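Local atomic coordinates of beta-glucuronidase (Dictyoglomus thermophilum, PDB entry 6XXW), a protein that probably hydrolyses beta-D-glucuronides, releasing glucuronic acid, as a glycoside hydrolase of family 2. Residues S102-N107 with N135-M140; V38-T43 with Y75-F80. All coordinates share one frame; numbering follows the deposited sequence.

Interaction 1 of 2, residues S102-N107 with N135-M140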
ATOM      1  N   SER A 102      18.449   3.389 -35.517  1.00 18.50           N
ATOM      2  CA  SER A 102      18.570   4.842 -35.461  1.00 18.09           C
ATOM      3  C   SER A 102      19.273   5.382 -36.703  1.00 24.16           C
ATOM      4  O   SER A 102      20.126   4.719 -37.297  1.00 18.58           O
ATOM      5  CB  SER A 102      19.328   5.286 -34.204  1.00 21.59           C
ATOM      6  OG  SER A 102      19.294   6.707 -34.068  1.00 31.52           O
ATOM      7  N   GLU A 103      18.899   6.604 -37.083  1.00 22.11           N
ATOM      8  CA  GLU A 103      19.549   7.373 -38.139  1.00 20.55           C
ATOM      9  C   GLU A 103      19.769   8.797 -37.643  1.00 18.59           C
ATOM     10  O   GLU A 103      18.863   9.391 -37.053  1.00 19.01           O
ATOM     11  CB  GLU A 103      18.702   7.388 -39.415  1.00 22.11           C
ATOM     12  CG  GLU A 103      18.594   6.023 -40.108  1.00 27.83           C
ATOM     13  CD  GLU A 103      17.451   5.969 -41.119  1.00 33.06           C
ATOM     14  OE1 GLU A 103      17.246   4.898 -41.723  1.00 39.56           O
ATOM     15  OE2 GLU A 103      16.755   6.992 -41.312  1.00 35.98           O
ATOM     16  N   VAL A 104      20.959   9.349 -37.893  1.00 21.15           N
ATOM     17  CA  VAL A 104      21.346  10.665 -37.384  1.00 22.51           C
ATOM     18  C   VAL A 104      21.570  11.612 -38.558  1.00 24.23           C
ATOM     19  O   VAL A 104      22.373  11.321 -39.455  1.00 19.82           O
ATOM     20  CB  VAL A 104      22.608  10.596 -36.511  1.00 23.71           C
ATOM     21  CG1 VAL A 104      22.951  11.985 -35.992  1.00 22.16           C
ATOM     22  CG2 VAL A 104      22.410   9.648 -35.355  1.00 27.00           C
ATOM     23  N   TYR A 105      20.875  12.750 -38.539  1.00 19.08           N
ATOM     24  CA  TYR A 105      20.982  13.749 -39.596  1.00 18.45           C
ATOM     25  C   TYR A 105      21.528  15.049 -39.034  1.00 18.95           C
ATOM     26  O   TYR A 105      21.015  15.561 -38.035  1.00 22.34           O
ATOM     27  CB  TYR A 105      19.630  14.024 -40.253  1.00 17.87           C
ATOM     28  CG  TYR A 105      18.995  12.815 -40.886  1.00 24.91           C
ATOM     29  CD1 TYR A 105      18.337  11.865 -40.110  1.00 21.43           C
ATOM     30  CD2 TYR A 105      19.029  12.632 -42.268  1.00 24.03           C
ATOM     31  CE1 TYR A 105      17.743  10.749 -40.693  1.00 27.15           C
ATOM     32  CE2 TYR A 105      18.445  11.522 -42.853  1.00 23.97           C
ATOM     33  CZ  TYR A 105      17.800  10.590 -42.065  1.00 30.29           C
ATOM     34  OH  TYR A 105      17.212   9.487 -42.631  1.00 25.67           O
ATOM     35  N   VAL A 106      22.531  15.606 -39.705  1.00 17.61           N
ATOM     36  CA  VAL A 106      23.077  16.920 -39.372  1.00 15.58           C
ATOM     37  C   VAL A 106      22.735  17.846 -40.530  1.00 20.68           C
ATOM     38  O   VAL A 106      23.219  17.647 -41.654  1.00 19.89           O
ATOM     39  CB  VAL A 106      24.590  16.858 -39.126  1.00 23.19           C
ATOM     40  CG1 VAL A 106      25.160  18.257 -38.955  1.00 17.01           C
ATOM     41  CG2 VAL A 106      24.889  15.984 -37.894  1.00 24.31           C
ATOM     42  N   ASN A 107      21.890  18.848 -40.265  1.00 19.41           N
ATOM     43  CA  ASN A 107      21.390  19.761 -41.305  1.00 18.04           C
ATOM     44  C   ASN A 107      20.823  18.993 -42.499  1.00 20.81           C
ATOM     45  O   ASN A 107      21.054  19.342 -43.660  1.00 21.53           O
ATOM     46  CB  ASN A 107      22.481  20.736 -41.741  1.00 17.08           C
ATOM     47  CG  ASN A 107      22.949  21.610 -40.598  1.00 21.10           C
ATOM     48  OD1 ASN A 107      22.133  22.140 -39.857  1.00 17.46           O
ATOM     49  ND2 ASN A 107      24.257  21.732 -40.430  1.00 19.49           N
ATOM     50  N   ASN A 135      22.876  25.111 -36.282  1.00 19.88           N
ATOM     51  CA  ASN A 135      22.804  23.816 -36.932  1.00 25.86           C
ATOM     52  C   ASN A 135      21.596  23.075 -36.378  1.00 19.01           C
ATOM     53  O   ASN A 135      21.089  23.408 -35.305  1.00 21.94           O
ATOM     54  CB  ASN A 135      24.075  23.011 -36.696  1.00 21.06           C
ATOM     55  CG  ASN A 135      25.292  23.665 -37.313  1.00 28.14           C
ATOM     56  OD1 ASN A 135      25.766  23.241 -38.364  1.00 28.42           O
ATOM     57  ND2 ASN A 135      25.794  24.716 -36.669  1.00 20.55           N
ATOM     58  N   ILE A 136      21.127  22.082 -37.126  1.00 21.09           N
ATOM     59  CA  ILE A 136      19.983  21.264 -36.727  1.00 21.82           C
ATOM     60  C   ILE A 136      20.425  19.804 -36.718  1.00 21.68           C
ATOM     61  O   ILE A 136      20.916  19.295 -37.732  1.00 22.56           O
ATOM     62  CB  ILE A 136      18.783  21.453 -37.671  1.00 20.91           C
ATOM     63  CG1 ILE A 136      18.378  22.928 -37.749  1.00 22.92           C
ATOM     64  CG2 ILE A 136      17.619  20.550 -37.266  1.00 20.28           C
ATOM     65  CD1 ILE A 136      18.016  23.527 -36.427  1.00 28.34           C
ATOM     66  N   ILE A 137      20.256  19.133 -35.581  1.00 19.13           N
ATOM     67  CA  ILE A 137      20.424  17.690 -35.514  1.00 17.64           C
ATOM     68  C   ILE A 137      19.046  17.049 -35.442  1.00 20.04           C
ATOM     69  O   ILE A 137      18.152  17.525 -34.722  1.00 20.60           O
ATOM     70  CB  ILE A 137      21.297  17.257 -34.325  1.00 24.84           C
ATOM     71  CG1 ILE A 137      21.285  15.723 -34.231  1.00 25.63           C
ATOM     72  CG2 ILE A 137      20.812  17.911 -33.032  1.00 28.78           C
ATOM     73  CD1 ILE A 137      22.339  15.150 -33.323  1.00 26.30           C
ATOM     74  N   GLU A 138      18.858  15.988 -36.210  1.00 18.06           N
ATOM     75  CA  GLU A 138      17.643  15.194 -36.111  1.00 17.49           C
ATOM     76  C   GLU A 138      18.033  13.734 -35.970  1.00 22.56           C
ATOM     77  O   GLU A 138      18.941  13.255 -36.653  1.00 21.01           O
ATOM     78  CB  GLU A 138      16.739  15.409 -37.327  1.00 19.80           C
ATOM     79  CG  GLU A 138      16.204  16.836 -37.415  1.00 20.31           C
ATOM     80  CD  GLU A 138      15.446  17.097 -38.691  1.00 30.29           C
ATOM     81  OE1 GLU A 138      14.195  17.051 -38.649  1.00 27.07           O
ATOM     82  OE2 GLU A 138      16.103  17.339 -39.733  1.00 27.14           O
ATOM     83  N   ILE A 139      17.363  13.036 -35.059  1.00 17.95           N
ATOM     84  CA  ILE A 139      17.648  11.635 -34.797  1.00 19.02           C
ATOM     85  C   ILE A 139      16.347  10.864 -34.944  1.00 21.59           C
ATOM     86  O   ILE A 139      15.365  11.159 -34.253  1.00 19.42           O
ATOM     87  CB  ILE A 139      18.275  11.411 -33.409  1.00 21.76           C
ATOM     88  CG1 ILE A 139      19.625  12.138 -33.338  1.00 21.26           C
ATOM     89  CG2 ILE A 139      18.432   9.893 -33.130  1.00 21.50           C
ATOM     90  CD1 ILE A 139      20.264  12.208 -31.957  1.00 18.89           C
ATOM     91  N   MET A 140      16.326   9.914 -35.873  1.00 17.91           N
ATOM     92  CA  MET A 140      15.208   9.000 -36.011  1.00 19.05           C
ATOM     93  C   MET A 140      15.511   7.758 -35.187  1.00 22.05           C
ATOM     94  O   MET A 140      16.632   7.242 -35.212  1.00 21.86           O
ATOM     95  CB  MET A 140      14.984   8.636 -37.485  1.00 18.90           C
ATOM     96  CG  MET A 140      13.761   7.775 -37.777  1.00 17.02           C
ATOM     97  SD  MET A 140      13.935   6.019 -37.297  1.00 26.32           S
ATOM     98  CE  MET A 140      15.273   5.466 -38.362  1.00 23.99           C
TER

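Interaction 2 of 2, residues V38-T43 with Y75-F80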
ATOM      1  N   VAL A  38      16.164  19.516 -23.362  1.00 19.86           N
ATOM      2  CA  VAL A  38      14.819  19.431 -23.925  1.00 15.37           C
ATOM      3  C   VAL A  38      14.922  19.475 -25.444  1.00 19.48           C
ATOM      4  O   VAL A  38      15.440  20.445 -26.007  1.00 20.77           O
ATOM      5  CB  VAL A  38      13.925  20.569 -23.407  1.00 19.05           C
ATOM      6  CG1 VAL A  38      12.534  20.475 -24.016  1.00 22.71           C
ATOM      7  CG2 VAL A  38      13.852  20.544 -21.895  1.00 21.85           C
ATOM      8  N   TRP A  39      14.400  18.449 -26.112  1.00 16.15           N
ATOM      9  CA  TRP A  39      14.391  18.388 -27.567  1.00 18.80           C
ATOM     10  C   TRP A  39      12.964  18.486 -28.085  1.00 19.02           C
ATOM     11  O   TRP A  39      12.001  18.289 -27.349  1.00 19.10           O
ATOM     12  CB  TRP A  39      14.996  17.079 -28.076  1.00 18.63           C
ATOM     13  CG  TRP A  39      16.475  16.872 -27.875  1.00 20.25           C
ATOM     14  CD1 TRP A  39      17.192  17.042 -26.727  1.00 19.68           C
ATOM     15  CD2 TRP A  39      17.396  16.409 -28.861  1.00 17.68           C
ATOM     16  NE1 TRP A  39      18.512  16.709 -26.939  1.00 21.13           N
ATOM     17  CE2 TRP A  39      18.661  16.322 -28.246  1.00 21.11           C
ATOM     18  CE3 TRP A  39      17.270  16.049 -30.206  1.00 20.39           C
ATOM     19  CZ2 TRP A  39      19.797  15.892 -28.935  1.00 20.40           C
ATOM     20  CZ3 TRP A  39      18.395  15.628 -30.892  1.00 20.37           C
ATOM     21  CH2 TRP A  39      19.645  15.564 -30.259  1.00 22.68           C
ATOM     22  N   GLU A  40      12.823  18.760 -29.378  1.00 16.05           N
ATOM     23  CA  GLU A  40      11.511  18.610 -29.994  1.00 15.61           C
ATOM     24  C   GLU A  40      11.368  17.174 -30.489  1.00 19.95           C
ATOM     25  O   GLU A  40      12.357  16.517 -30.827  1.00 19.04           O
ATOM     26  CB  GLU A  40      11.324  19.609 -31.138  1.00 23.91           C
ATOM     27  CG  GLU A  40      11.116  21.033 -30.632  1.00 26.25           C
ATOM     28  CD  GLU A  40      10.870  22.034 -31.745  1.00 33.65           C
ATOM     29  OE1 GLU A  40      11.846  22.611 -32.240  1.00 31.09           O
ATOM     30  OE2 GLU A  40       9.697  22.269 -32.103  1.00 45.33           O
ATOM     31  N   PHE A  41      10.126  16.688 -30.527  1.00 19.83           N
ATOM     32  CA  PHE A  41       9.858  15.266 -30.724  1.00 20.18           C
ATOM     33  C   PHE A  41       8.552  15.109 -31.488  1.00 18.41           C
ATOM     34  O   PHE A  41       7.581  15.818 -31.217  1.00 18.56           O
ATOM     35  CB  PHE A  41       9.797  14.552 -29.356  1.00 15.65           C
ATOM     36  CG  PHE A  41       9.369  13.091 -29.400  1.00 16.08           C
ATOM     37  CD1 PHE A  41       8.025  12.735 -29.470  1.00 17.83           C
ATOM     38  CD2 PHE A  41      10.308  12.083 -29.269  1.00 19.45           C
ATOM     39  CE1 PHE A  41       7.639  11.387 -29.483  1.00 16.11           C
ATOM     40  CE2 PHE A  41       9.926  10.738 -29.272  1.00 16.61           C
ATOM     41  CZ  PHE A  41       8.593  10.400 -29.373  1.00 16.23           C
ATOM     42  N   ARG A  42       8.530  14.174 -32.435  1.00 18.70           N
ATOM     43  CA  ARG A  42       7.304  13.864 -33.160  1.00 19.88           C
ATOM     44  C   ARG A  42       7.332  12.401 -33.565  1.00 21.01           C
ATOM     45  O   ARG A  42       8.377  11.751 -33.519  1.00 18.87           O
ATOM     46  CB  ARG A  42       7.131  14.748 -34.400  1.00 24.60           C
ATOM     47  CG  ARG A  42       8.246  14.574 -35.425  1.00 26.54           C
ATOM     48  CD  ARG A  42       8.104  15.533 -36.609  1.00 33.34           C
ATOM     49  NE  ARG A  42       9.130  15.229 -37.602  1.00 27.49           N
ATOM     50  CZ  ARG A  42       8.977  14.313 -38.547  1.00 33.70           C
ATOM     51  NH1 ARG A  42       9.965  14.072 -39.395  1.00 33.23           N
ATOM     52  NH2 ARG A  42       7.826  13.649 -38.642  1.00 27.98           N
ATOM     53  N   THR A  43       6.168  11.881 -33.942  1.00 19.74           N
ATOM     54  CA  THR A  43       6.063  10.521 -34.449  1.00 20.74           C
ATOM     55  C   THR A  43       5.940  10.543 -35.969  1.00 26.57           C
ATOM     56  O   THR A  43       5.756  11.591 -36.588  1.00 26.73           O
ATOM     57  CB  THR A  43       4.874   9.772 -33.829  1.00 20.32           C
ATOM     58  OG1 THR A  43       3.653  10.445 -34.149  1.00 25.87           O
ATOM     59  CG2 THR A  43       5.020   9.676 -32.304  1.00 20.92           C
ATOM     60  N   TYR A  75      11.006  10.918 -34.094  1.00 21.52           N
ATOM     61  CA  TYR A  75      11.992  11.868 -34.604  1.00 21.42           C
ATOM     62  C   TYR A  75      12.271  12.911 -33.536  1.00 20.78           C
ATOM     63  O   TYR A  75      11.342  13.551 -33.040  1.00 18.39           O
ATOM     64  CB  TYR A  75      11.499  12.538 -35.896  1.00 21.40           C
ATOM     65  CG  TYR A  75      11.164  11.526 -36.959  1.00 24.00           C
ATOM     66  CD1 TYR A  75       9.934  10.869 -36.960  1.00 22.37           C
ATOM     67  CD2 TYR A  75      12.087  11.193 -37.941  1.00 25.82           C
ATOM     68  CE1 TYR A  75       9.630   9.909 -37.918  1.00 27.74           C
ATOM     69  CE2 TYR A  75      11.784  10.241 -38.913  1.00 27.57           C
ATOM     70  CZ  TYR A  75      10.558   9.606 -38.890  1.00 28.40           C
ATOM     71  OH  TYR A  75      10.260   8.663 -39.849  1.00 29.59           O
ATOM     72  N   TYR A  76      13.542  13.063 -33.182  1.00 18.77           N
ATOM     73  CA  TYR A  76      14.015  14.081 -32.253  1.00 19.32           C
ATOM     74  C   TYR A  76      14.707  15.187 -33.038  1.00 19.54           C
ATOM     75  O   TYR A  76      15.353  14.917 -34.050  1.00 23.99           O
ATOM     76  CB  TYR A  76      15.006  13.483 -31.262  1.00 17.57           C
ATOM     77  CG  TYR A  76      14.429  12.537 -30.233  1.00 17.39           C
ATOM     78  CD1 TYR A  76      14.116  11.225 -30.560  1.00 19.68           C
ATOM     79  CD2 TYR A  76      14.245  12.953 -28.914  1.00 19.52           C
ATOM     80  CE1 TYR A  76      13.612  10.338 -29.593  1.00 22.57           C
ATOM     81  CE2 TYR A  76      13.737  12.081 -27.942  1.00 18.62           C
ATOM     82  CZ  TYR A  76      13.428  10.781 -28.290  1.00 21.39           C
ATOM     83  OH  TYR A  76      12.940   9.929 -27.326  1.00 20.37           O
ATOM     84  N   LYS A  77      14.576  16.435 -32.572  1.00 16.54           N
ATOM     85  CA  LYS A  77      15.158  17.581 -33.266  1.00 16.42           C
ATOM     86  C   LYS A  77      15.674  18.604 -32.266  1.00 23.88           C
ATOM     87  O   LYS A  77      15.013  18.875 -31.257  1.00 22.05           O
ATOM     88  CB  LYS A  77      14.130  18.265 -34.183  1.00 20.84           C
ATOM     89  CG  LYS A  77      14.669  19.501 -34.907  1.00 26.65           C
ATOM     90  CD  LYS A  77      13.704  19.986 -35.976  1.00 27.30           C
ATOM     91  CE  LYS A  77      13.414  21.462 -35.832  1.00 46.61           C
ATOM     92  NZ  LYS A  77      12.287  21.895 -36.710  1.00 53.85           N
ATOM     93  N   LYS A  78      16.830  19.203 -32.569  1.00 19.29           N
ATOM     94  CA  LYS A  78      17.419  20.208 -31.692  1.00 17.12           C
ATOM     95  C   LYS A  78      18.370  21.091 -32.487  1.00 23.92           C
ATOM     96  O   LYS A  78      19.062  20.624 -33.394  1.00 19.20           O
ATOM     97  CB  LYS A  78      18.185  19.572 -30.519  1.00 21.36           C
ATOM     98  CG  LYS A  78      18.533  20.559 -29.412  1.00 27.59           C
ATOM     99  CD  LYS A  78      19.061  19.876 -28.169  1.00 28.07           C
ATOM    100  CE  LYS A  78      18.862  20.763 -26.949  1.00 32.83           C
ATOM    101  NZ  LYS A  78      19.878  20.486 -25.898  1.00 39.56           N
ATOM    102  N   SER A  79      18.420  22.363 -32.106  1.00 23.32           N
ATOM    103  CA  SER A  79      19.374  23.315 -32.664  1.00 21.35           C
ATOM    104  C   SER A  79      20.636  23.356 -31.817  1.00 23.98           C
ATOM    105  O   SER A  79      20.586  23.233 -30.587  1.00 21.34           O
ATOM    106  CB  SER A  79      18.778  24.728 -32.717  1.00 27.07           C
ATOM    107  OG  SER A  79      17.689  24.802 -33.610  1.00 35.92           O
ATOM    108  N   PHE A  80      21.767  23.564 -32.480  1.00 22.09           N
ATOM    109  CA  PHE A  80      23.021  23.747 -31.771  1.00 24.45           C
ATOM    110  C   PHE A  80      23.923  24.641 -32.607  1.00 24.84           C
ATOM    111  O   PHE A  80      23.772  24.748 -33.824  1.00 26.15           O
ATOM    112  CB  PHE A  80      23.700  22.410 -31.446  1.00 25.92           C
ATOM    113  CG  PHE A  80      24.152  21.636 -32.652  1.00 21.57           C
ATOM    114  CD1 PHE A  80      23.252  20.849 -33.371  1.00 26.83           C
ATOM    115  CD2 PHE A  80      25.477  21.672 -33.059  1.00 23.59           C
ATOM    116  CE1 PHE A  80      23.661  20.129 -34.477  1.00 28.13           C
ATOM    117  CE2 PHE A  80      25.897  20.962 -34.177  1.00 28.11           C
ATOM    118  CZ  PHE A  80      24.987  20.178 -34.884  1.00 28.75           C
TER
HETATM  119  O   HOH W   1      14.589  21.852 -31.530  1.00 37.46           O
HETATM  120  O   HOH W   2      10.200  22.700 -35.141  1.00 47.31           O

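Interaction 1 of 2, residues S102-N107 with N135-M140
Asn107 and Asn135 meet amide to amide just past the end of strand 102-106, their planes turned 36° against each other. ND2 of Asn107 gives a hydrogen bond to OD1 of Asn135 (3.0 Å), which lies in the plane of the donating amide. The other branch of the same amide works too: OD1 of Asn107 accepts the backbone N of Ile136 at 2.9 Å, from a donor tilted well off its carbonyl plane. With its own N bonded to Ile136 O, Asn107 therefore grips the neighbouring strand through three atoms, and its rotation about chi2 is fixed. Both amides also reach the loop before 135-140: Asn107 ND2 to Phe128 O, Asn135 OD1 to Asn130 N.

At the far end, Met140 O takes two donors from opposite faces of its carbonyl plane, Glu103 N and the hydroxyl of Ser102, the latter at 2.9 Å. Ser102 OG is swung away from its own backbone N (chi1 -173°), which lays it beside that oxygen and against CG2 of Ile139. On the face of Glu103 and Tyr105, Met140, itself buried, bends at chi2 and chi3 to bring CE against the Glu103 carboxylate, 3.5 Å from CD. The carboxylate is held from its own strand: Tyr105 OH donates to Glu103 OE2 from above the carboxylate plane. Tyr105 turns its ring edge to Glu138 O, which also accepts Tyr105 N at 2.7 Å.

The buried face is aliphatic. Val104 touches CD1 of Ile137 with CG1 (4.2 Å) and CG1 of Ile139 with CG2, and Leu93 of strand 90-99 packs on Val104, Val106 and Ile137. A buried aliphatic face packed on strand 90-99, backed by a mixed, partly exposed one, fits a beta-sandwich, here the jelly-roll-like sugar-binding domain of family 2 glycoside hydrolases.

Interaction 2 of 2, residues V38-T43 with Y75-F80
Arg42 takes chi1 62°, with CG between its backbone N and carbonyl carbon, and then runs extended to NE; Tyr75 has CG beside its own N (chi1 -57°). Together these torsions lay the guanidinium flat on the tyrosine ring, planes 2° apart and CZ 4.2 Å from the ring centroid, a stacked cation-pi pair on an antiparallel strand pair of the sugar-binding beta-sandwich. Arg42 NH2 is further tied to Asp46 O.

The other face is aromatic. Phe41 directs an edge at the face of Tyr76 in a T-shaped pair, CD2 standing 3.5 Å from CZ of Tyr76, while Met52 of strand 50-54 touches both. Trp39 closes the row: its CE3 meets CB of Tyr76, and the aliphatic part of Lys78 crosses one indole face at about a right angle, CD 3.5 Å from the centroid of the five-membered ring. Lys78 NZ and Trp39 NE1 both end on Leu35 O.

Glu40 and Lys77 run side by side without a salt bridge. One water donates to Glu40 OE1 and Lys77 O; a second accepts from Lys77 NZ at 2.7 Å and donates to Glu40 OE2.

Both contacts belong to one antiparallel sheet, in the order 38-43, 75-80, 135-140, 102-107, with strands 73-81 and 134-142 as the shared middle. They join directly: the backbone N of Asn135 probably bonds to Phe80 O and that of Tyr76 to Ile139 O, while Met140 CG packs on CE2 of Tyr75. Each contact has a buried and a partly exposed face, but the chemistry differs. Interaction 1 relies on aliphatic packing inside, on side-chain amides bonded to each other and to backbone, and on a hydroxyl bonded to a carbonyl; interaction 2 packs aromatic rings inside, and outside carries a stacked arginine and a water-bridged charge pair. Interaction 2 also reaches another subunit, Val38 packing on Gln319 of that chain.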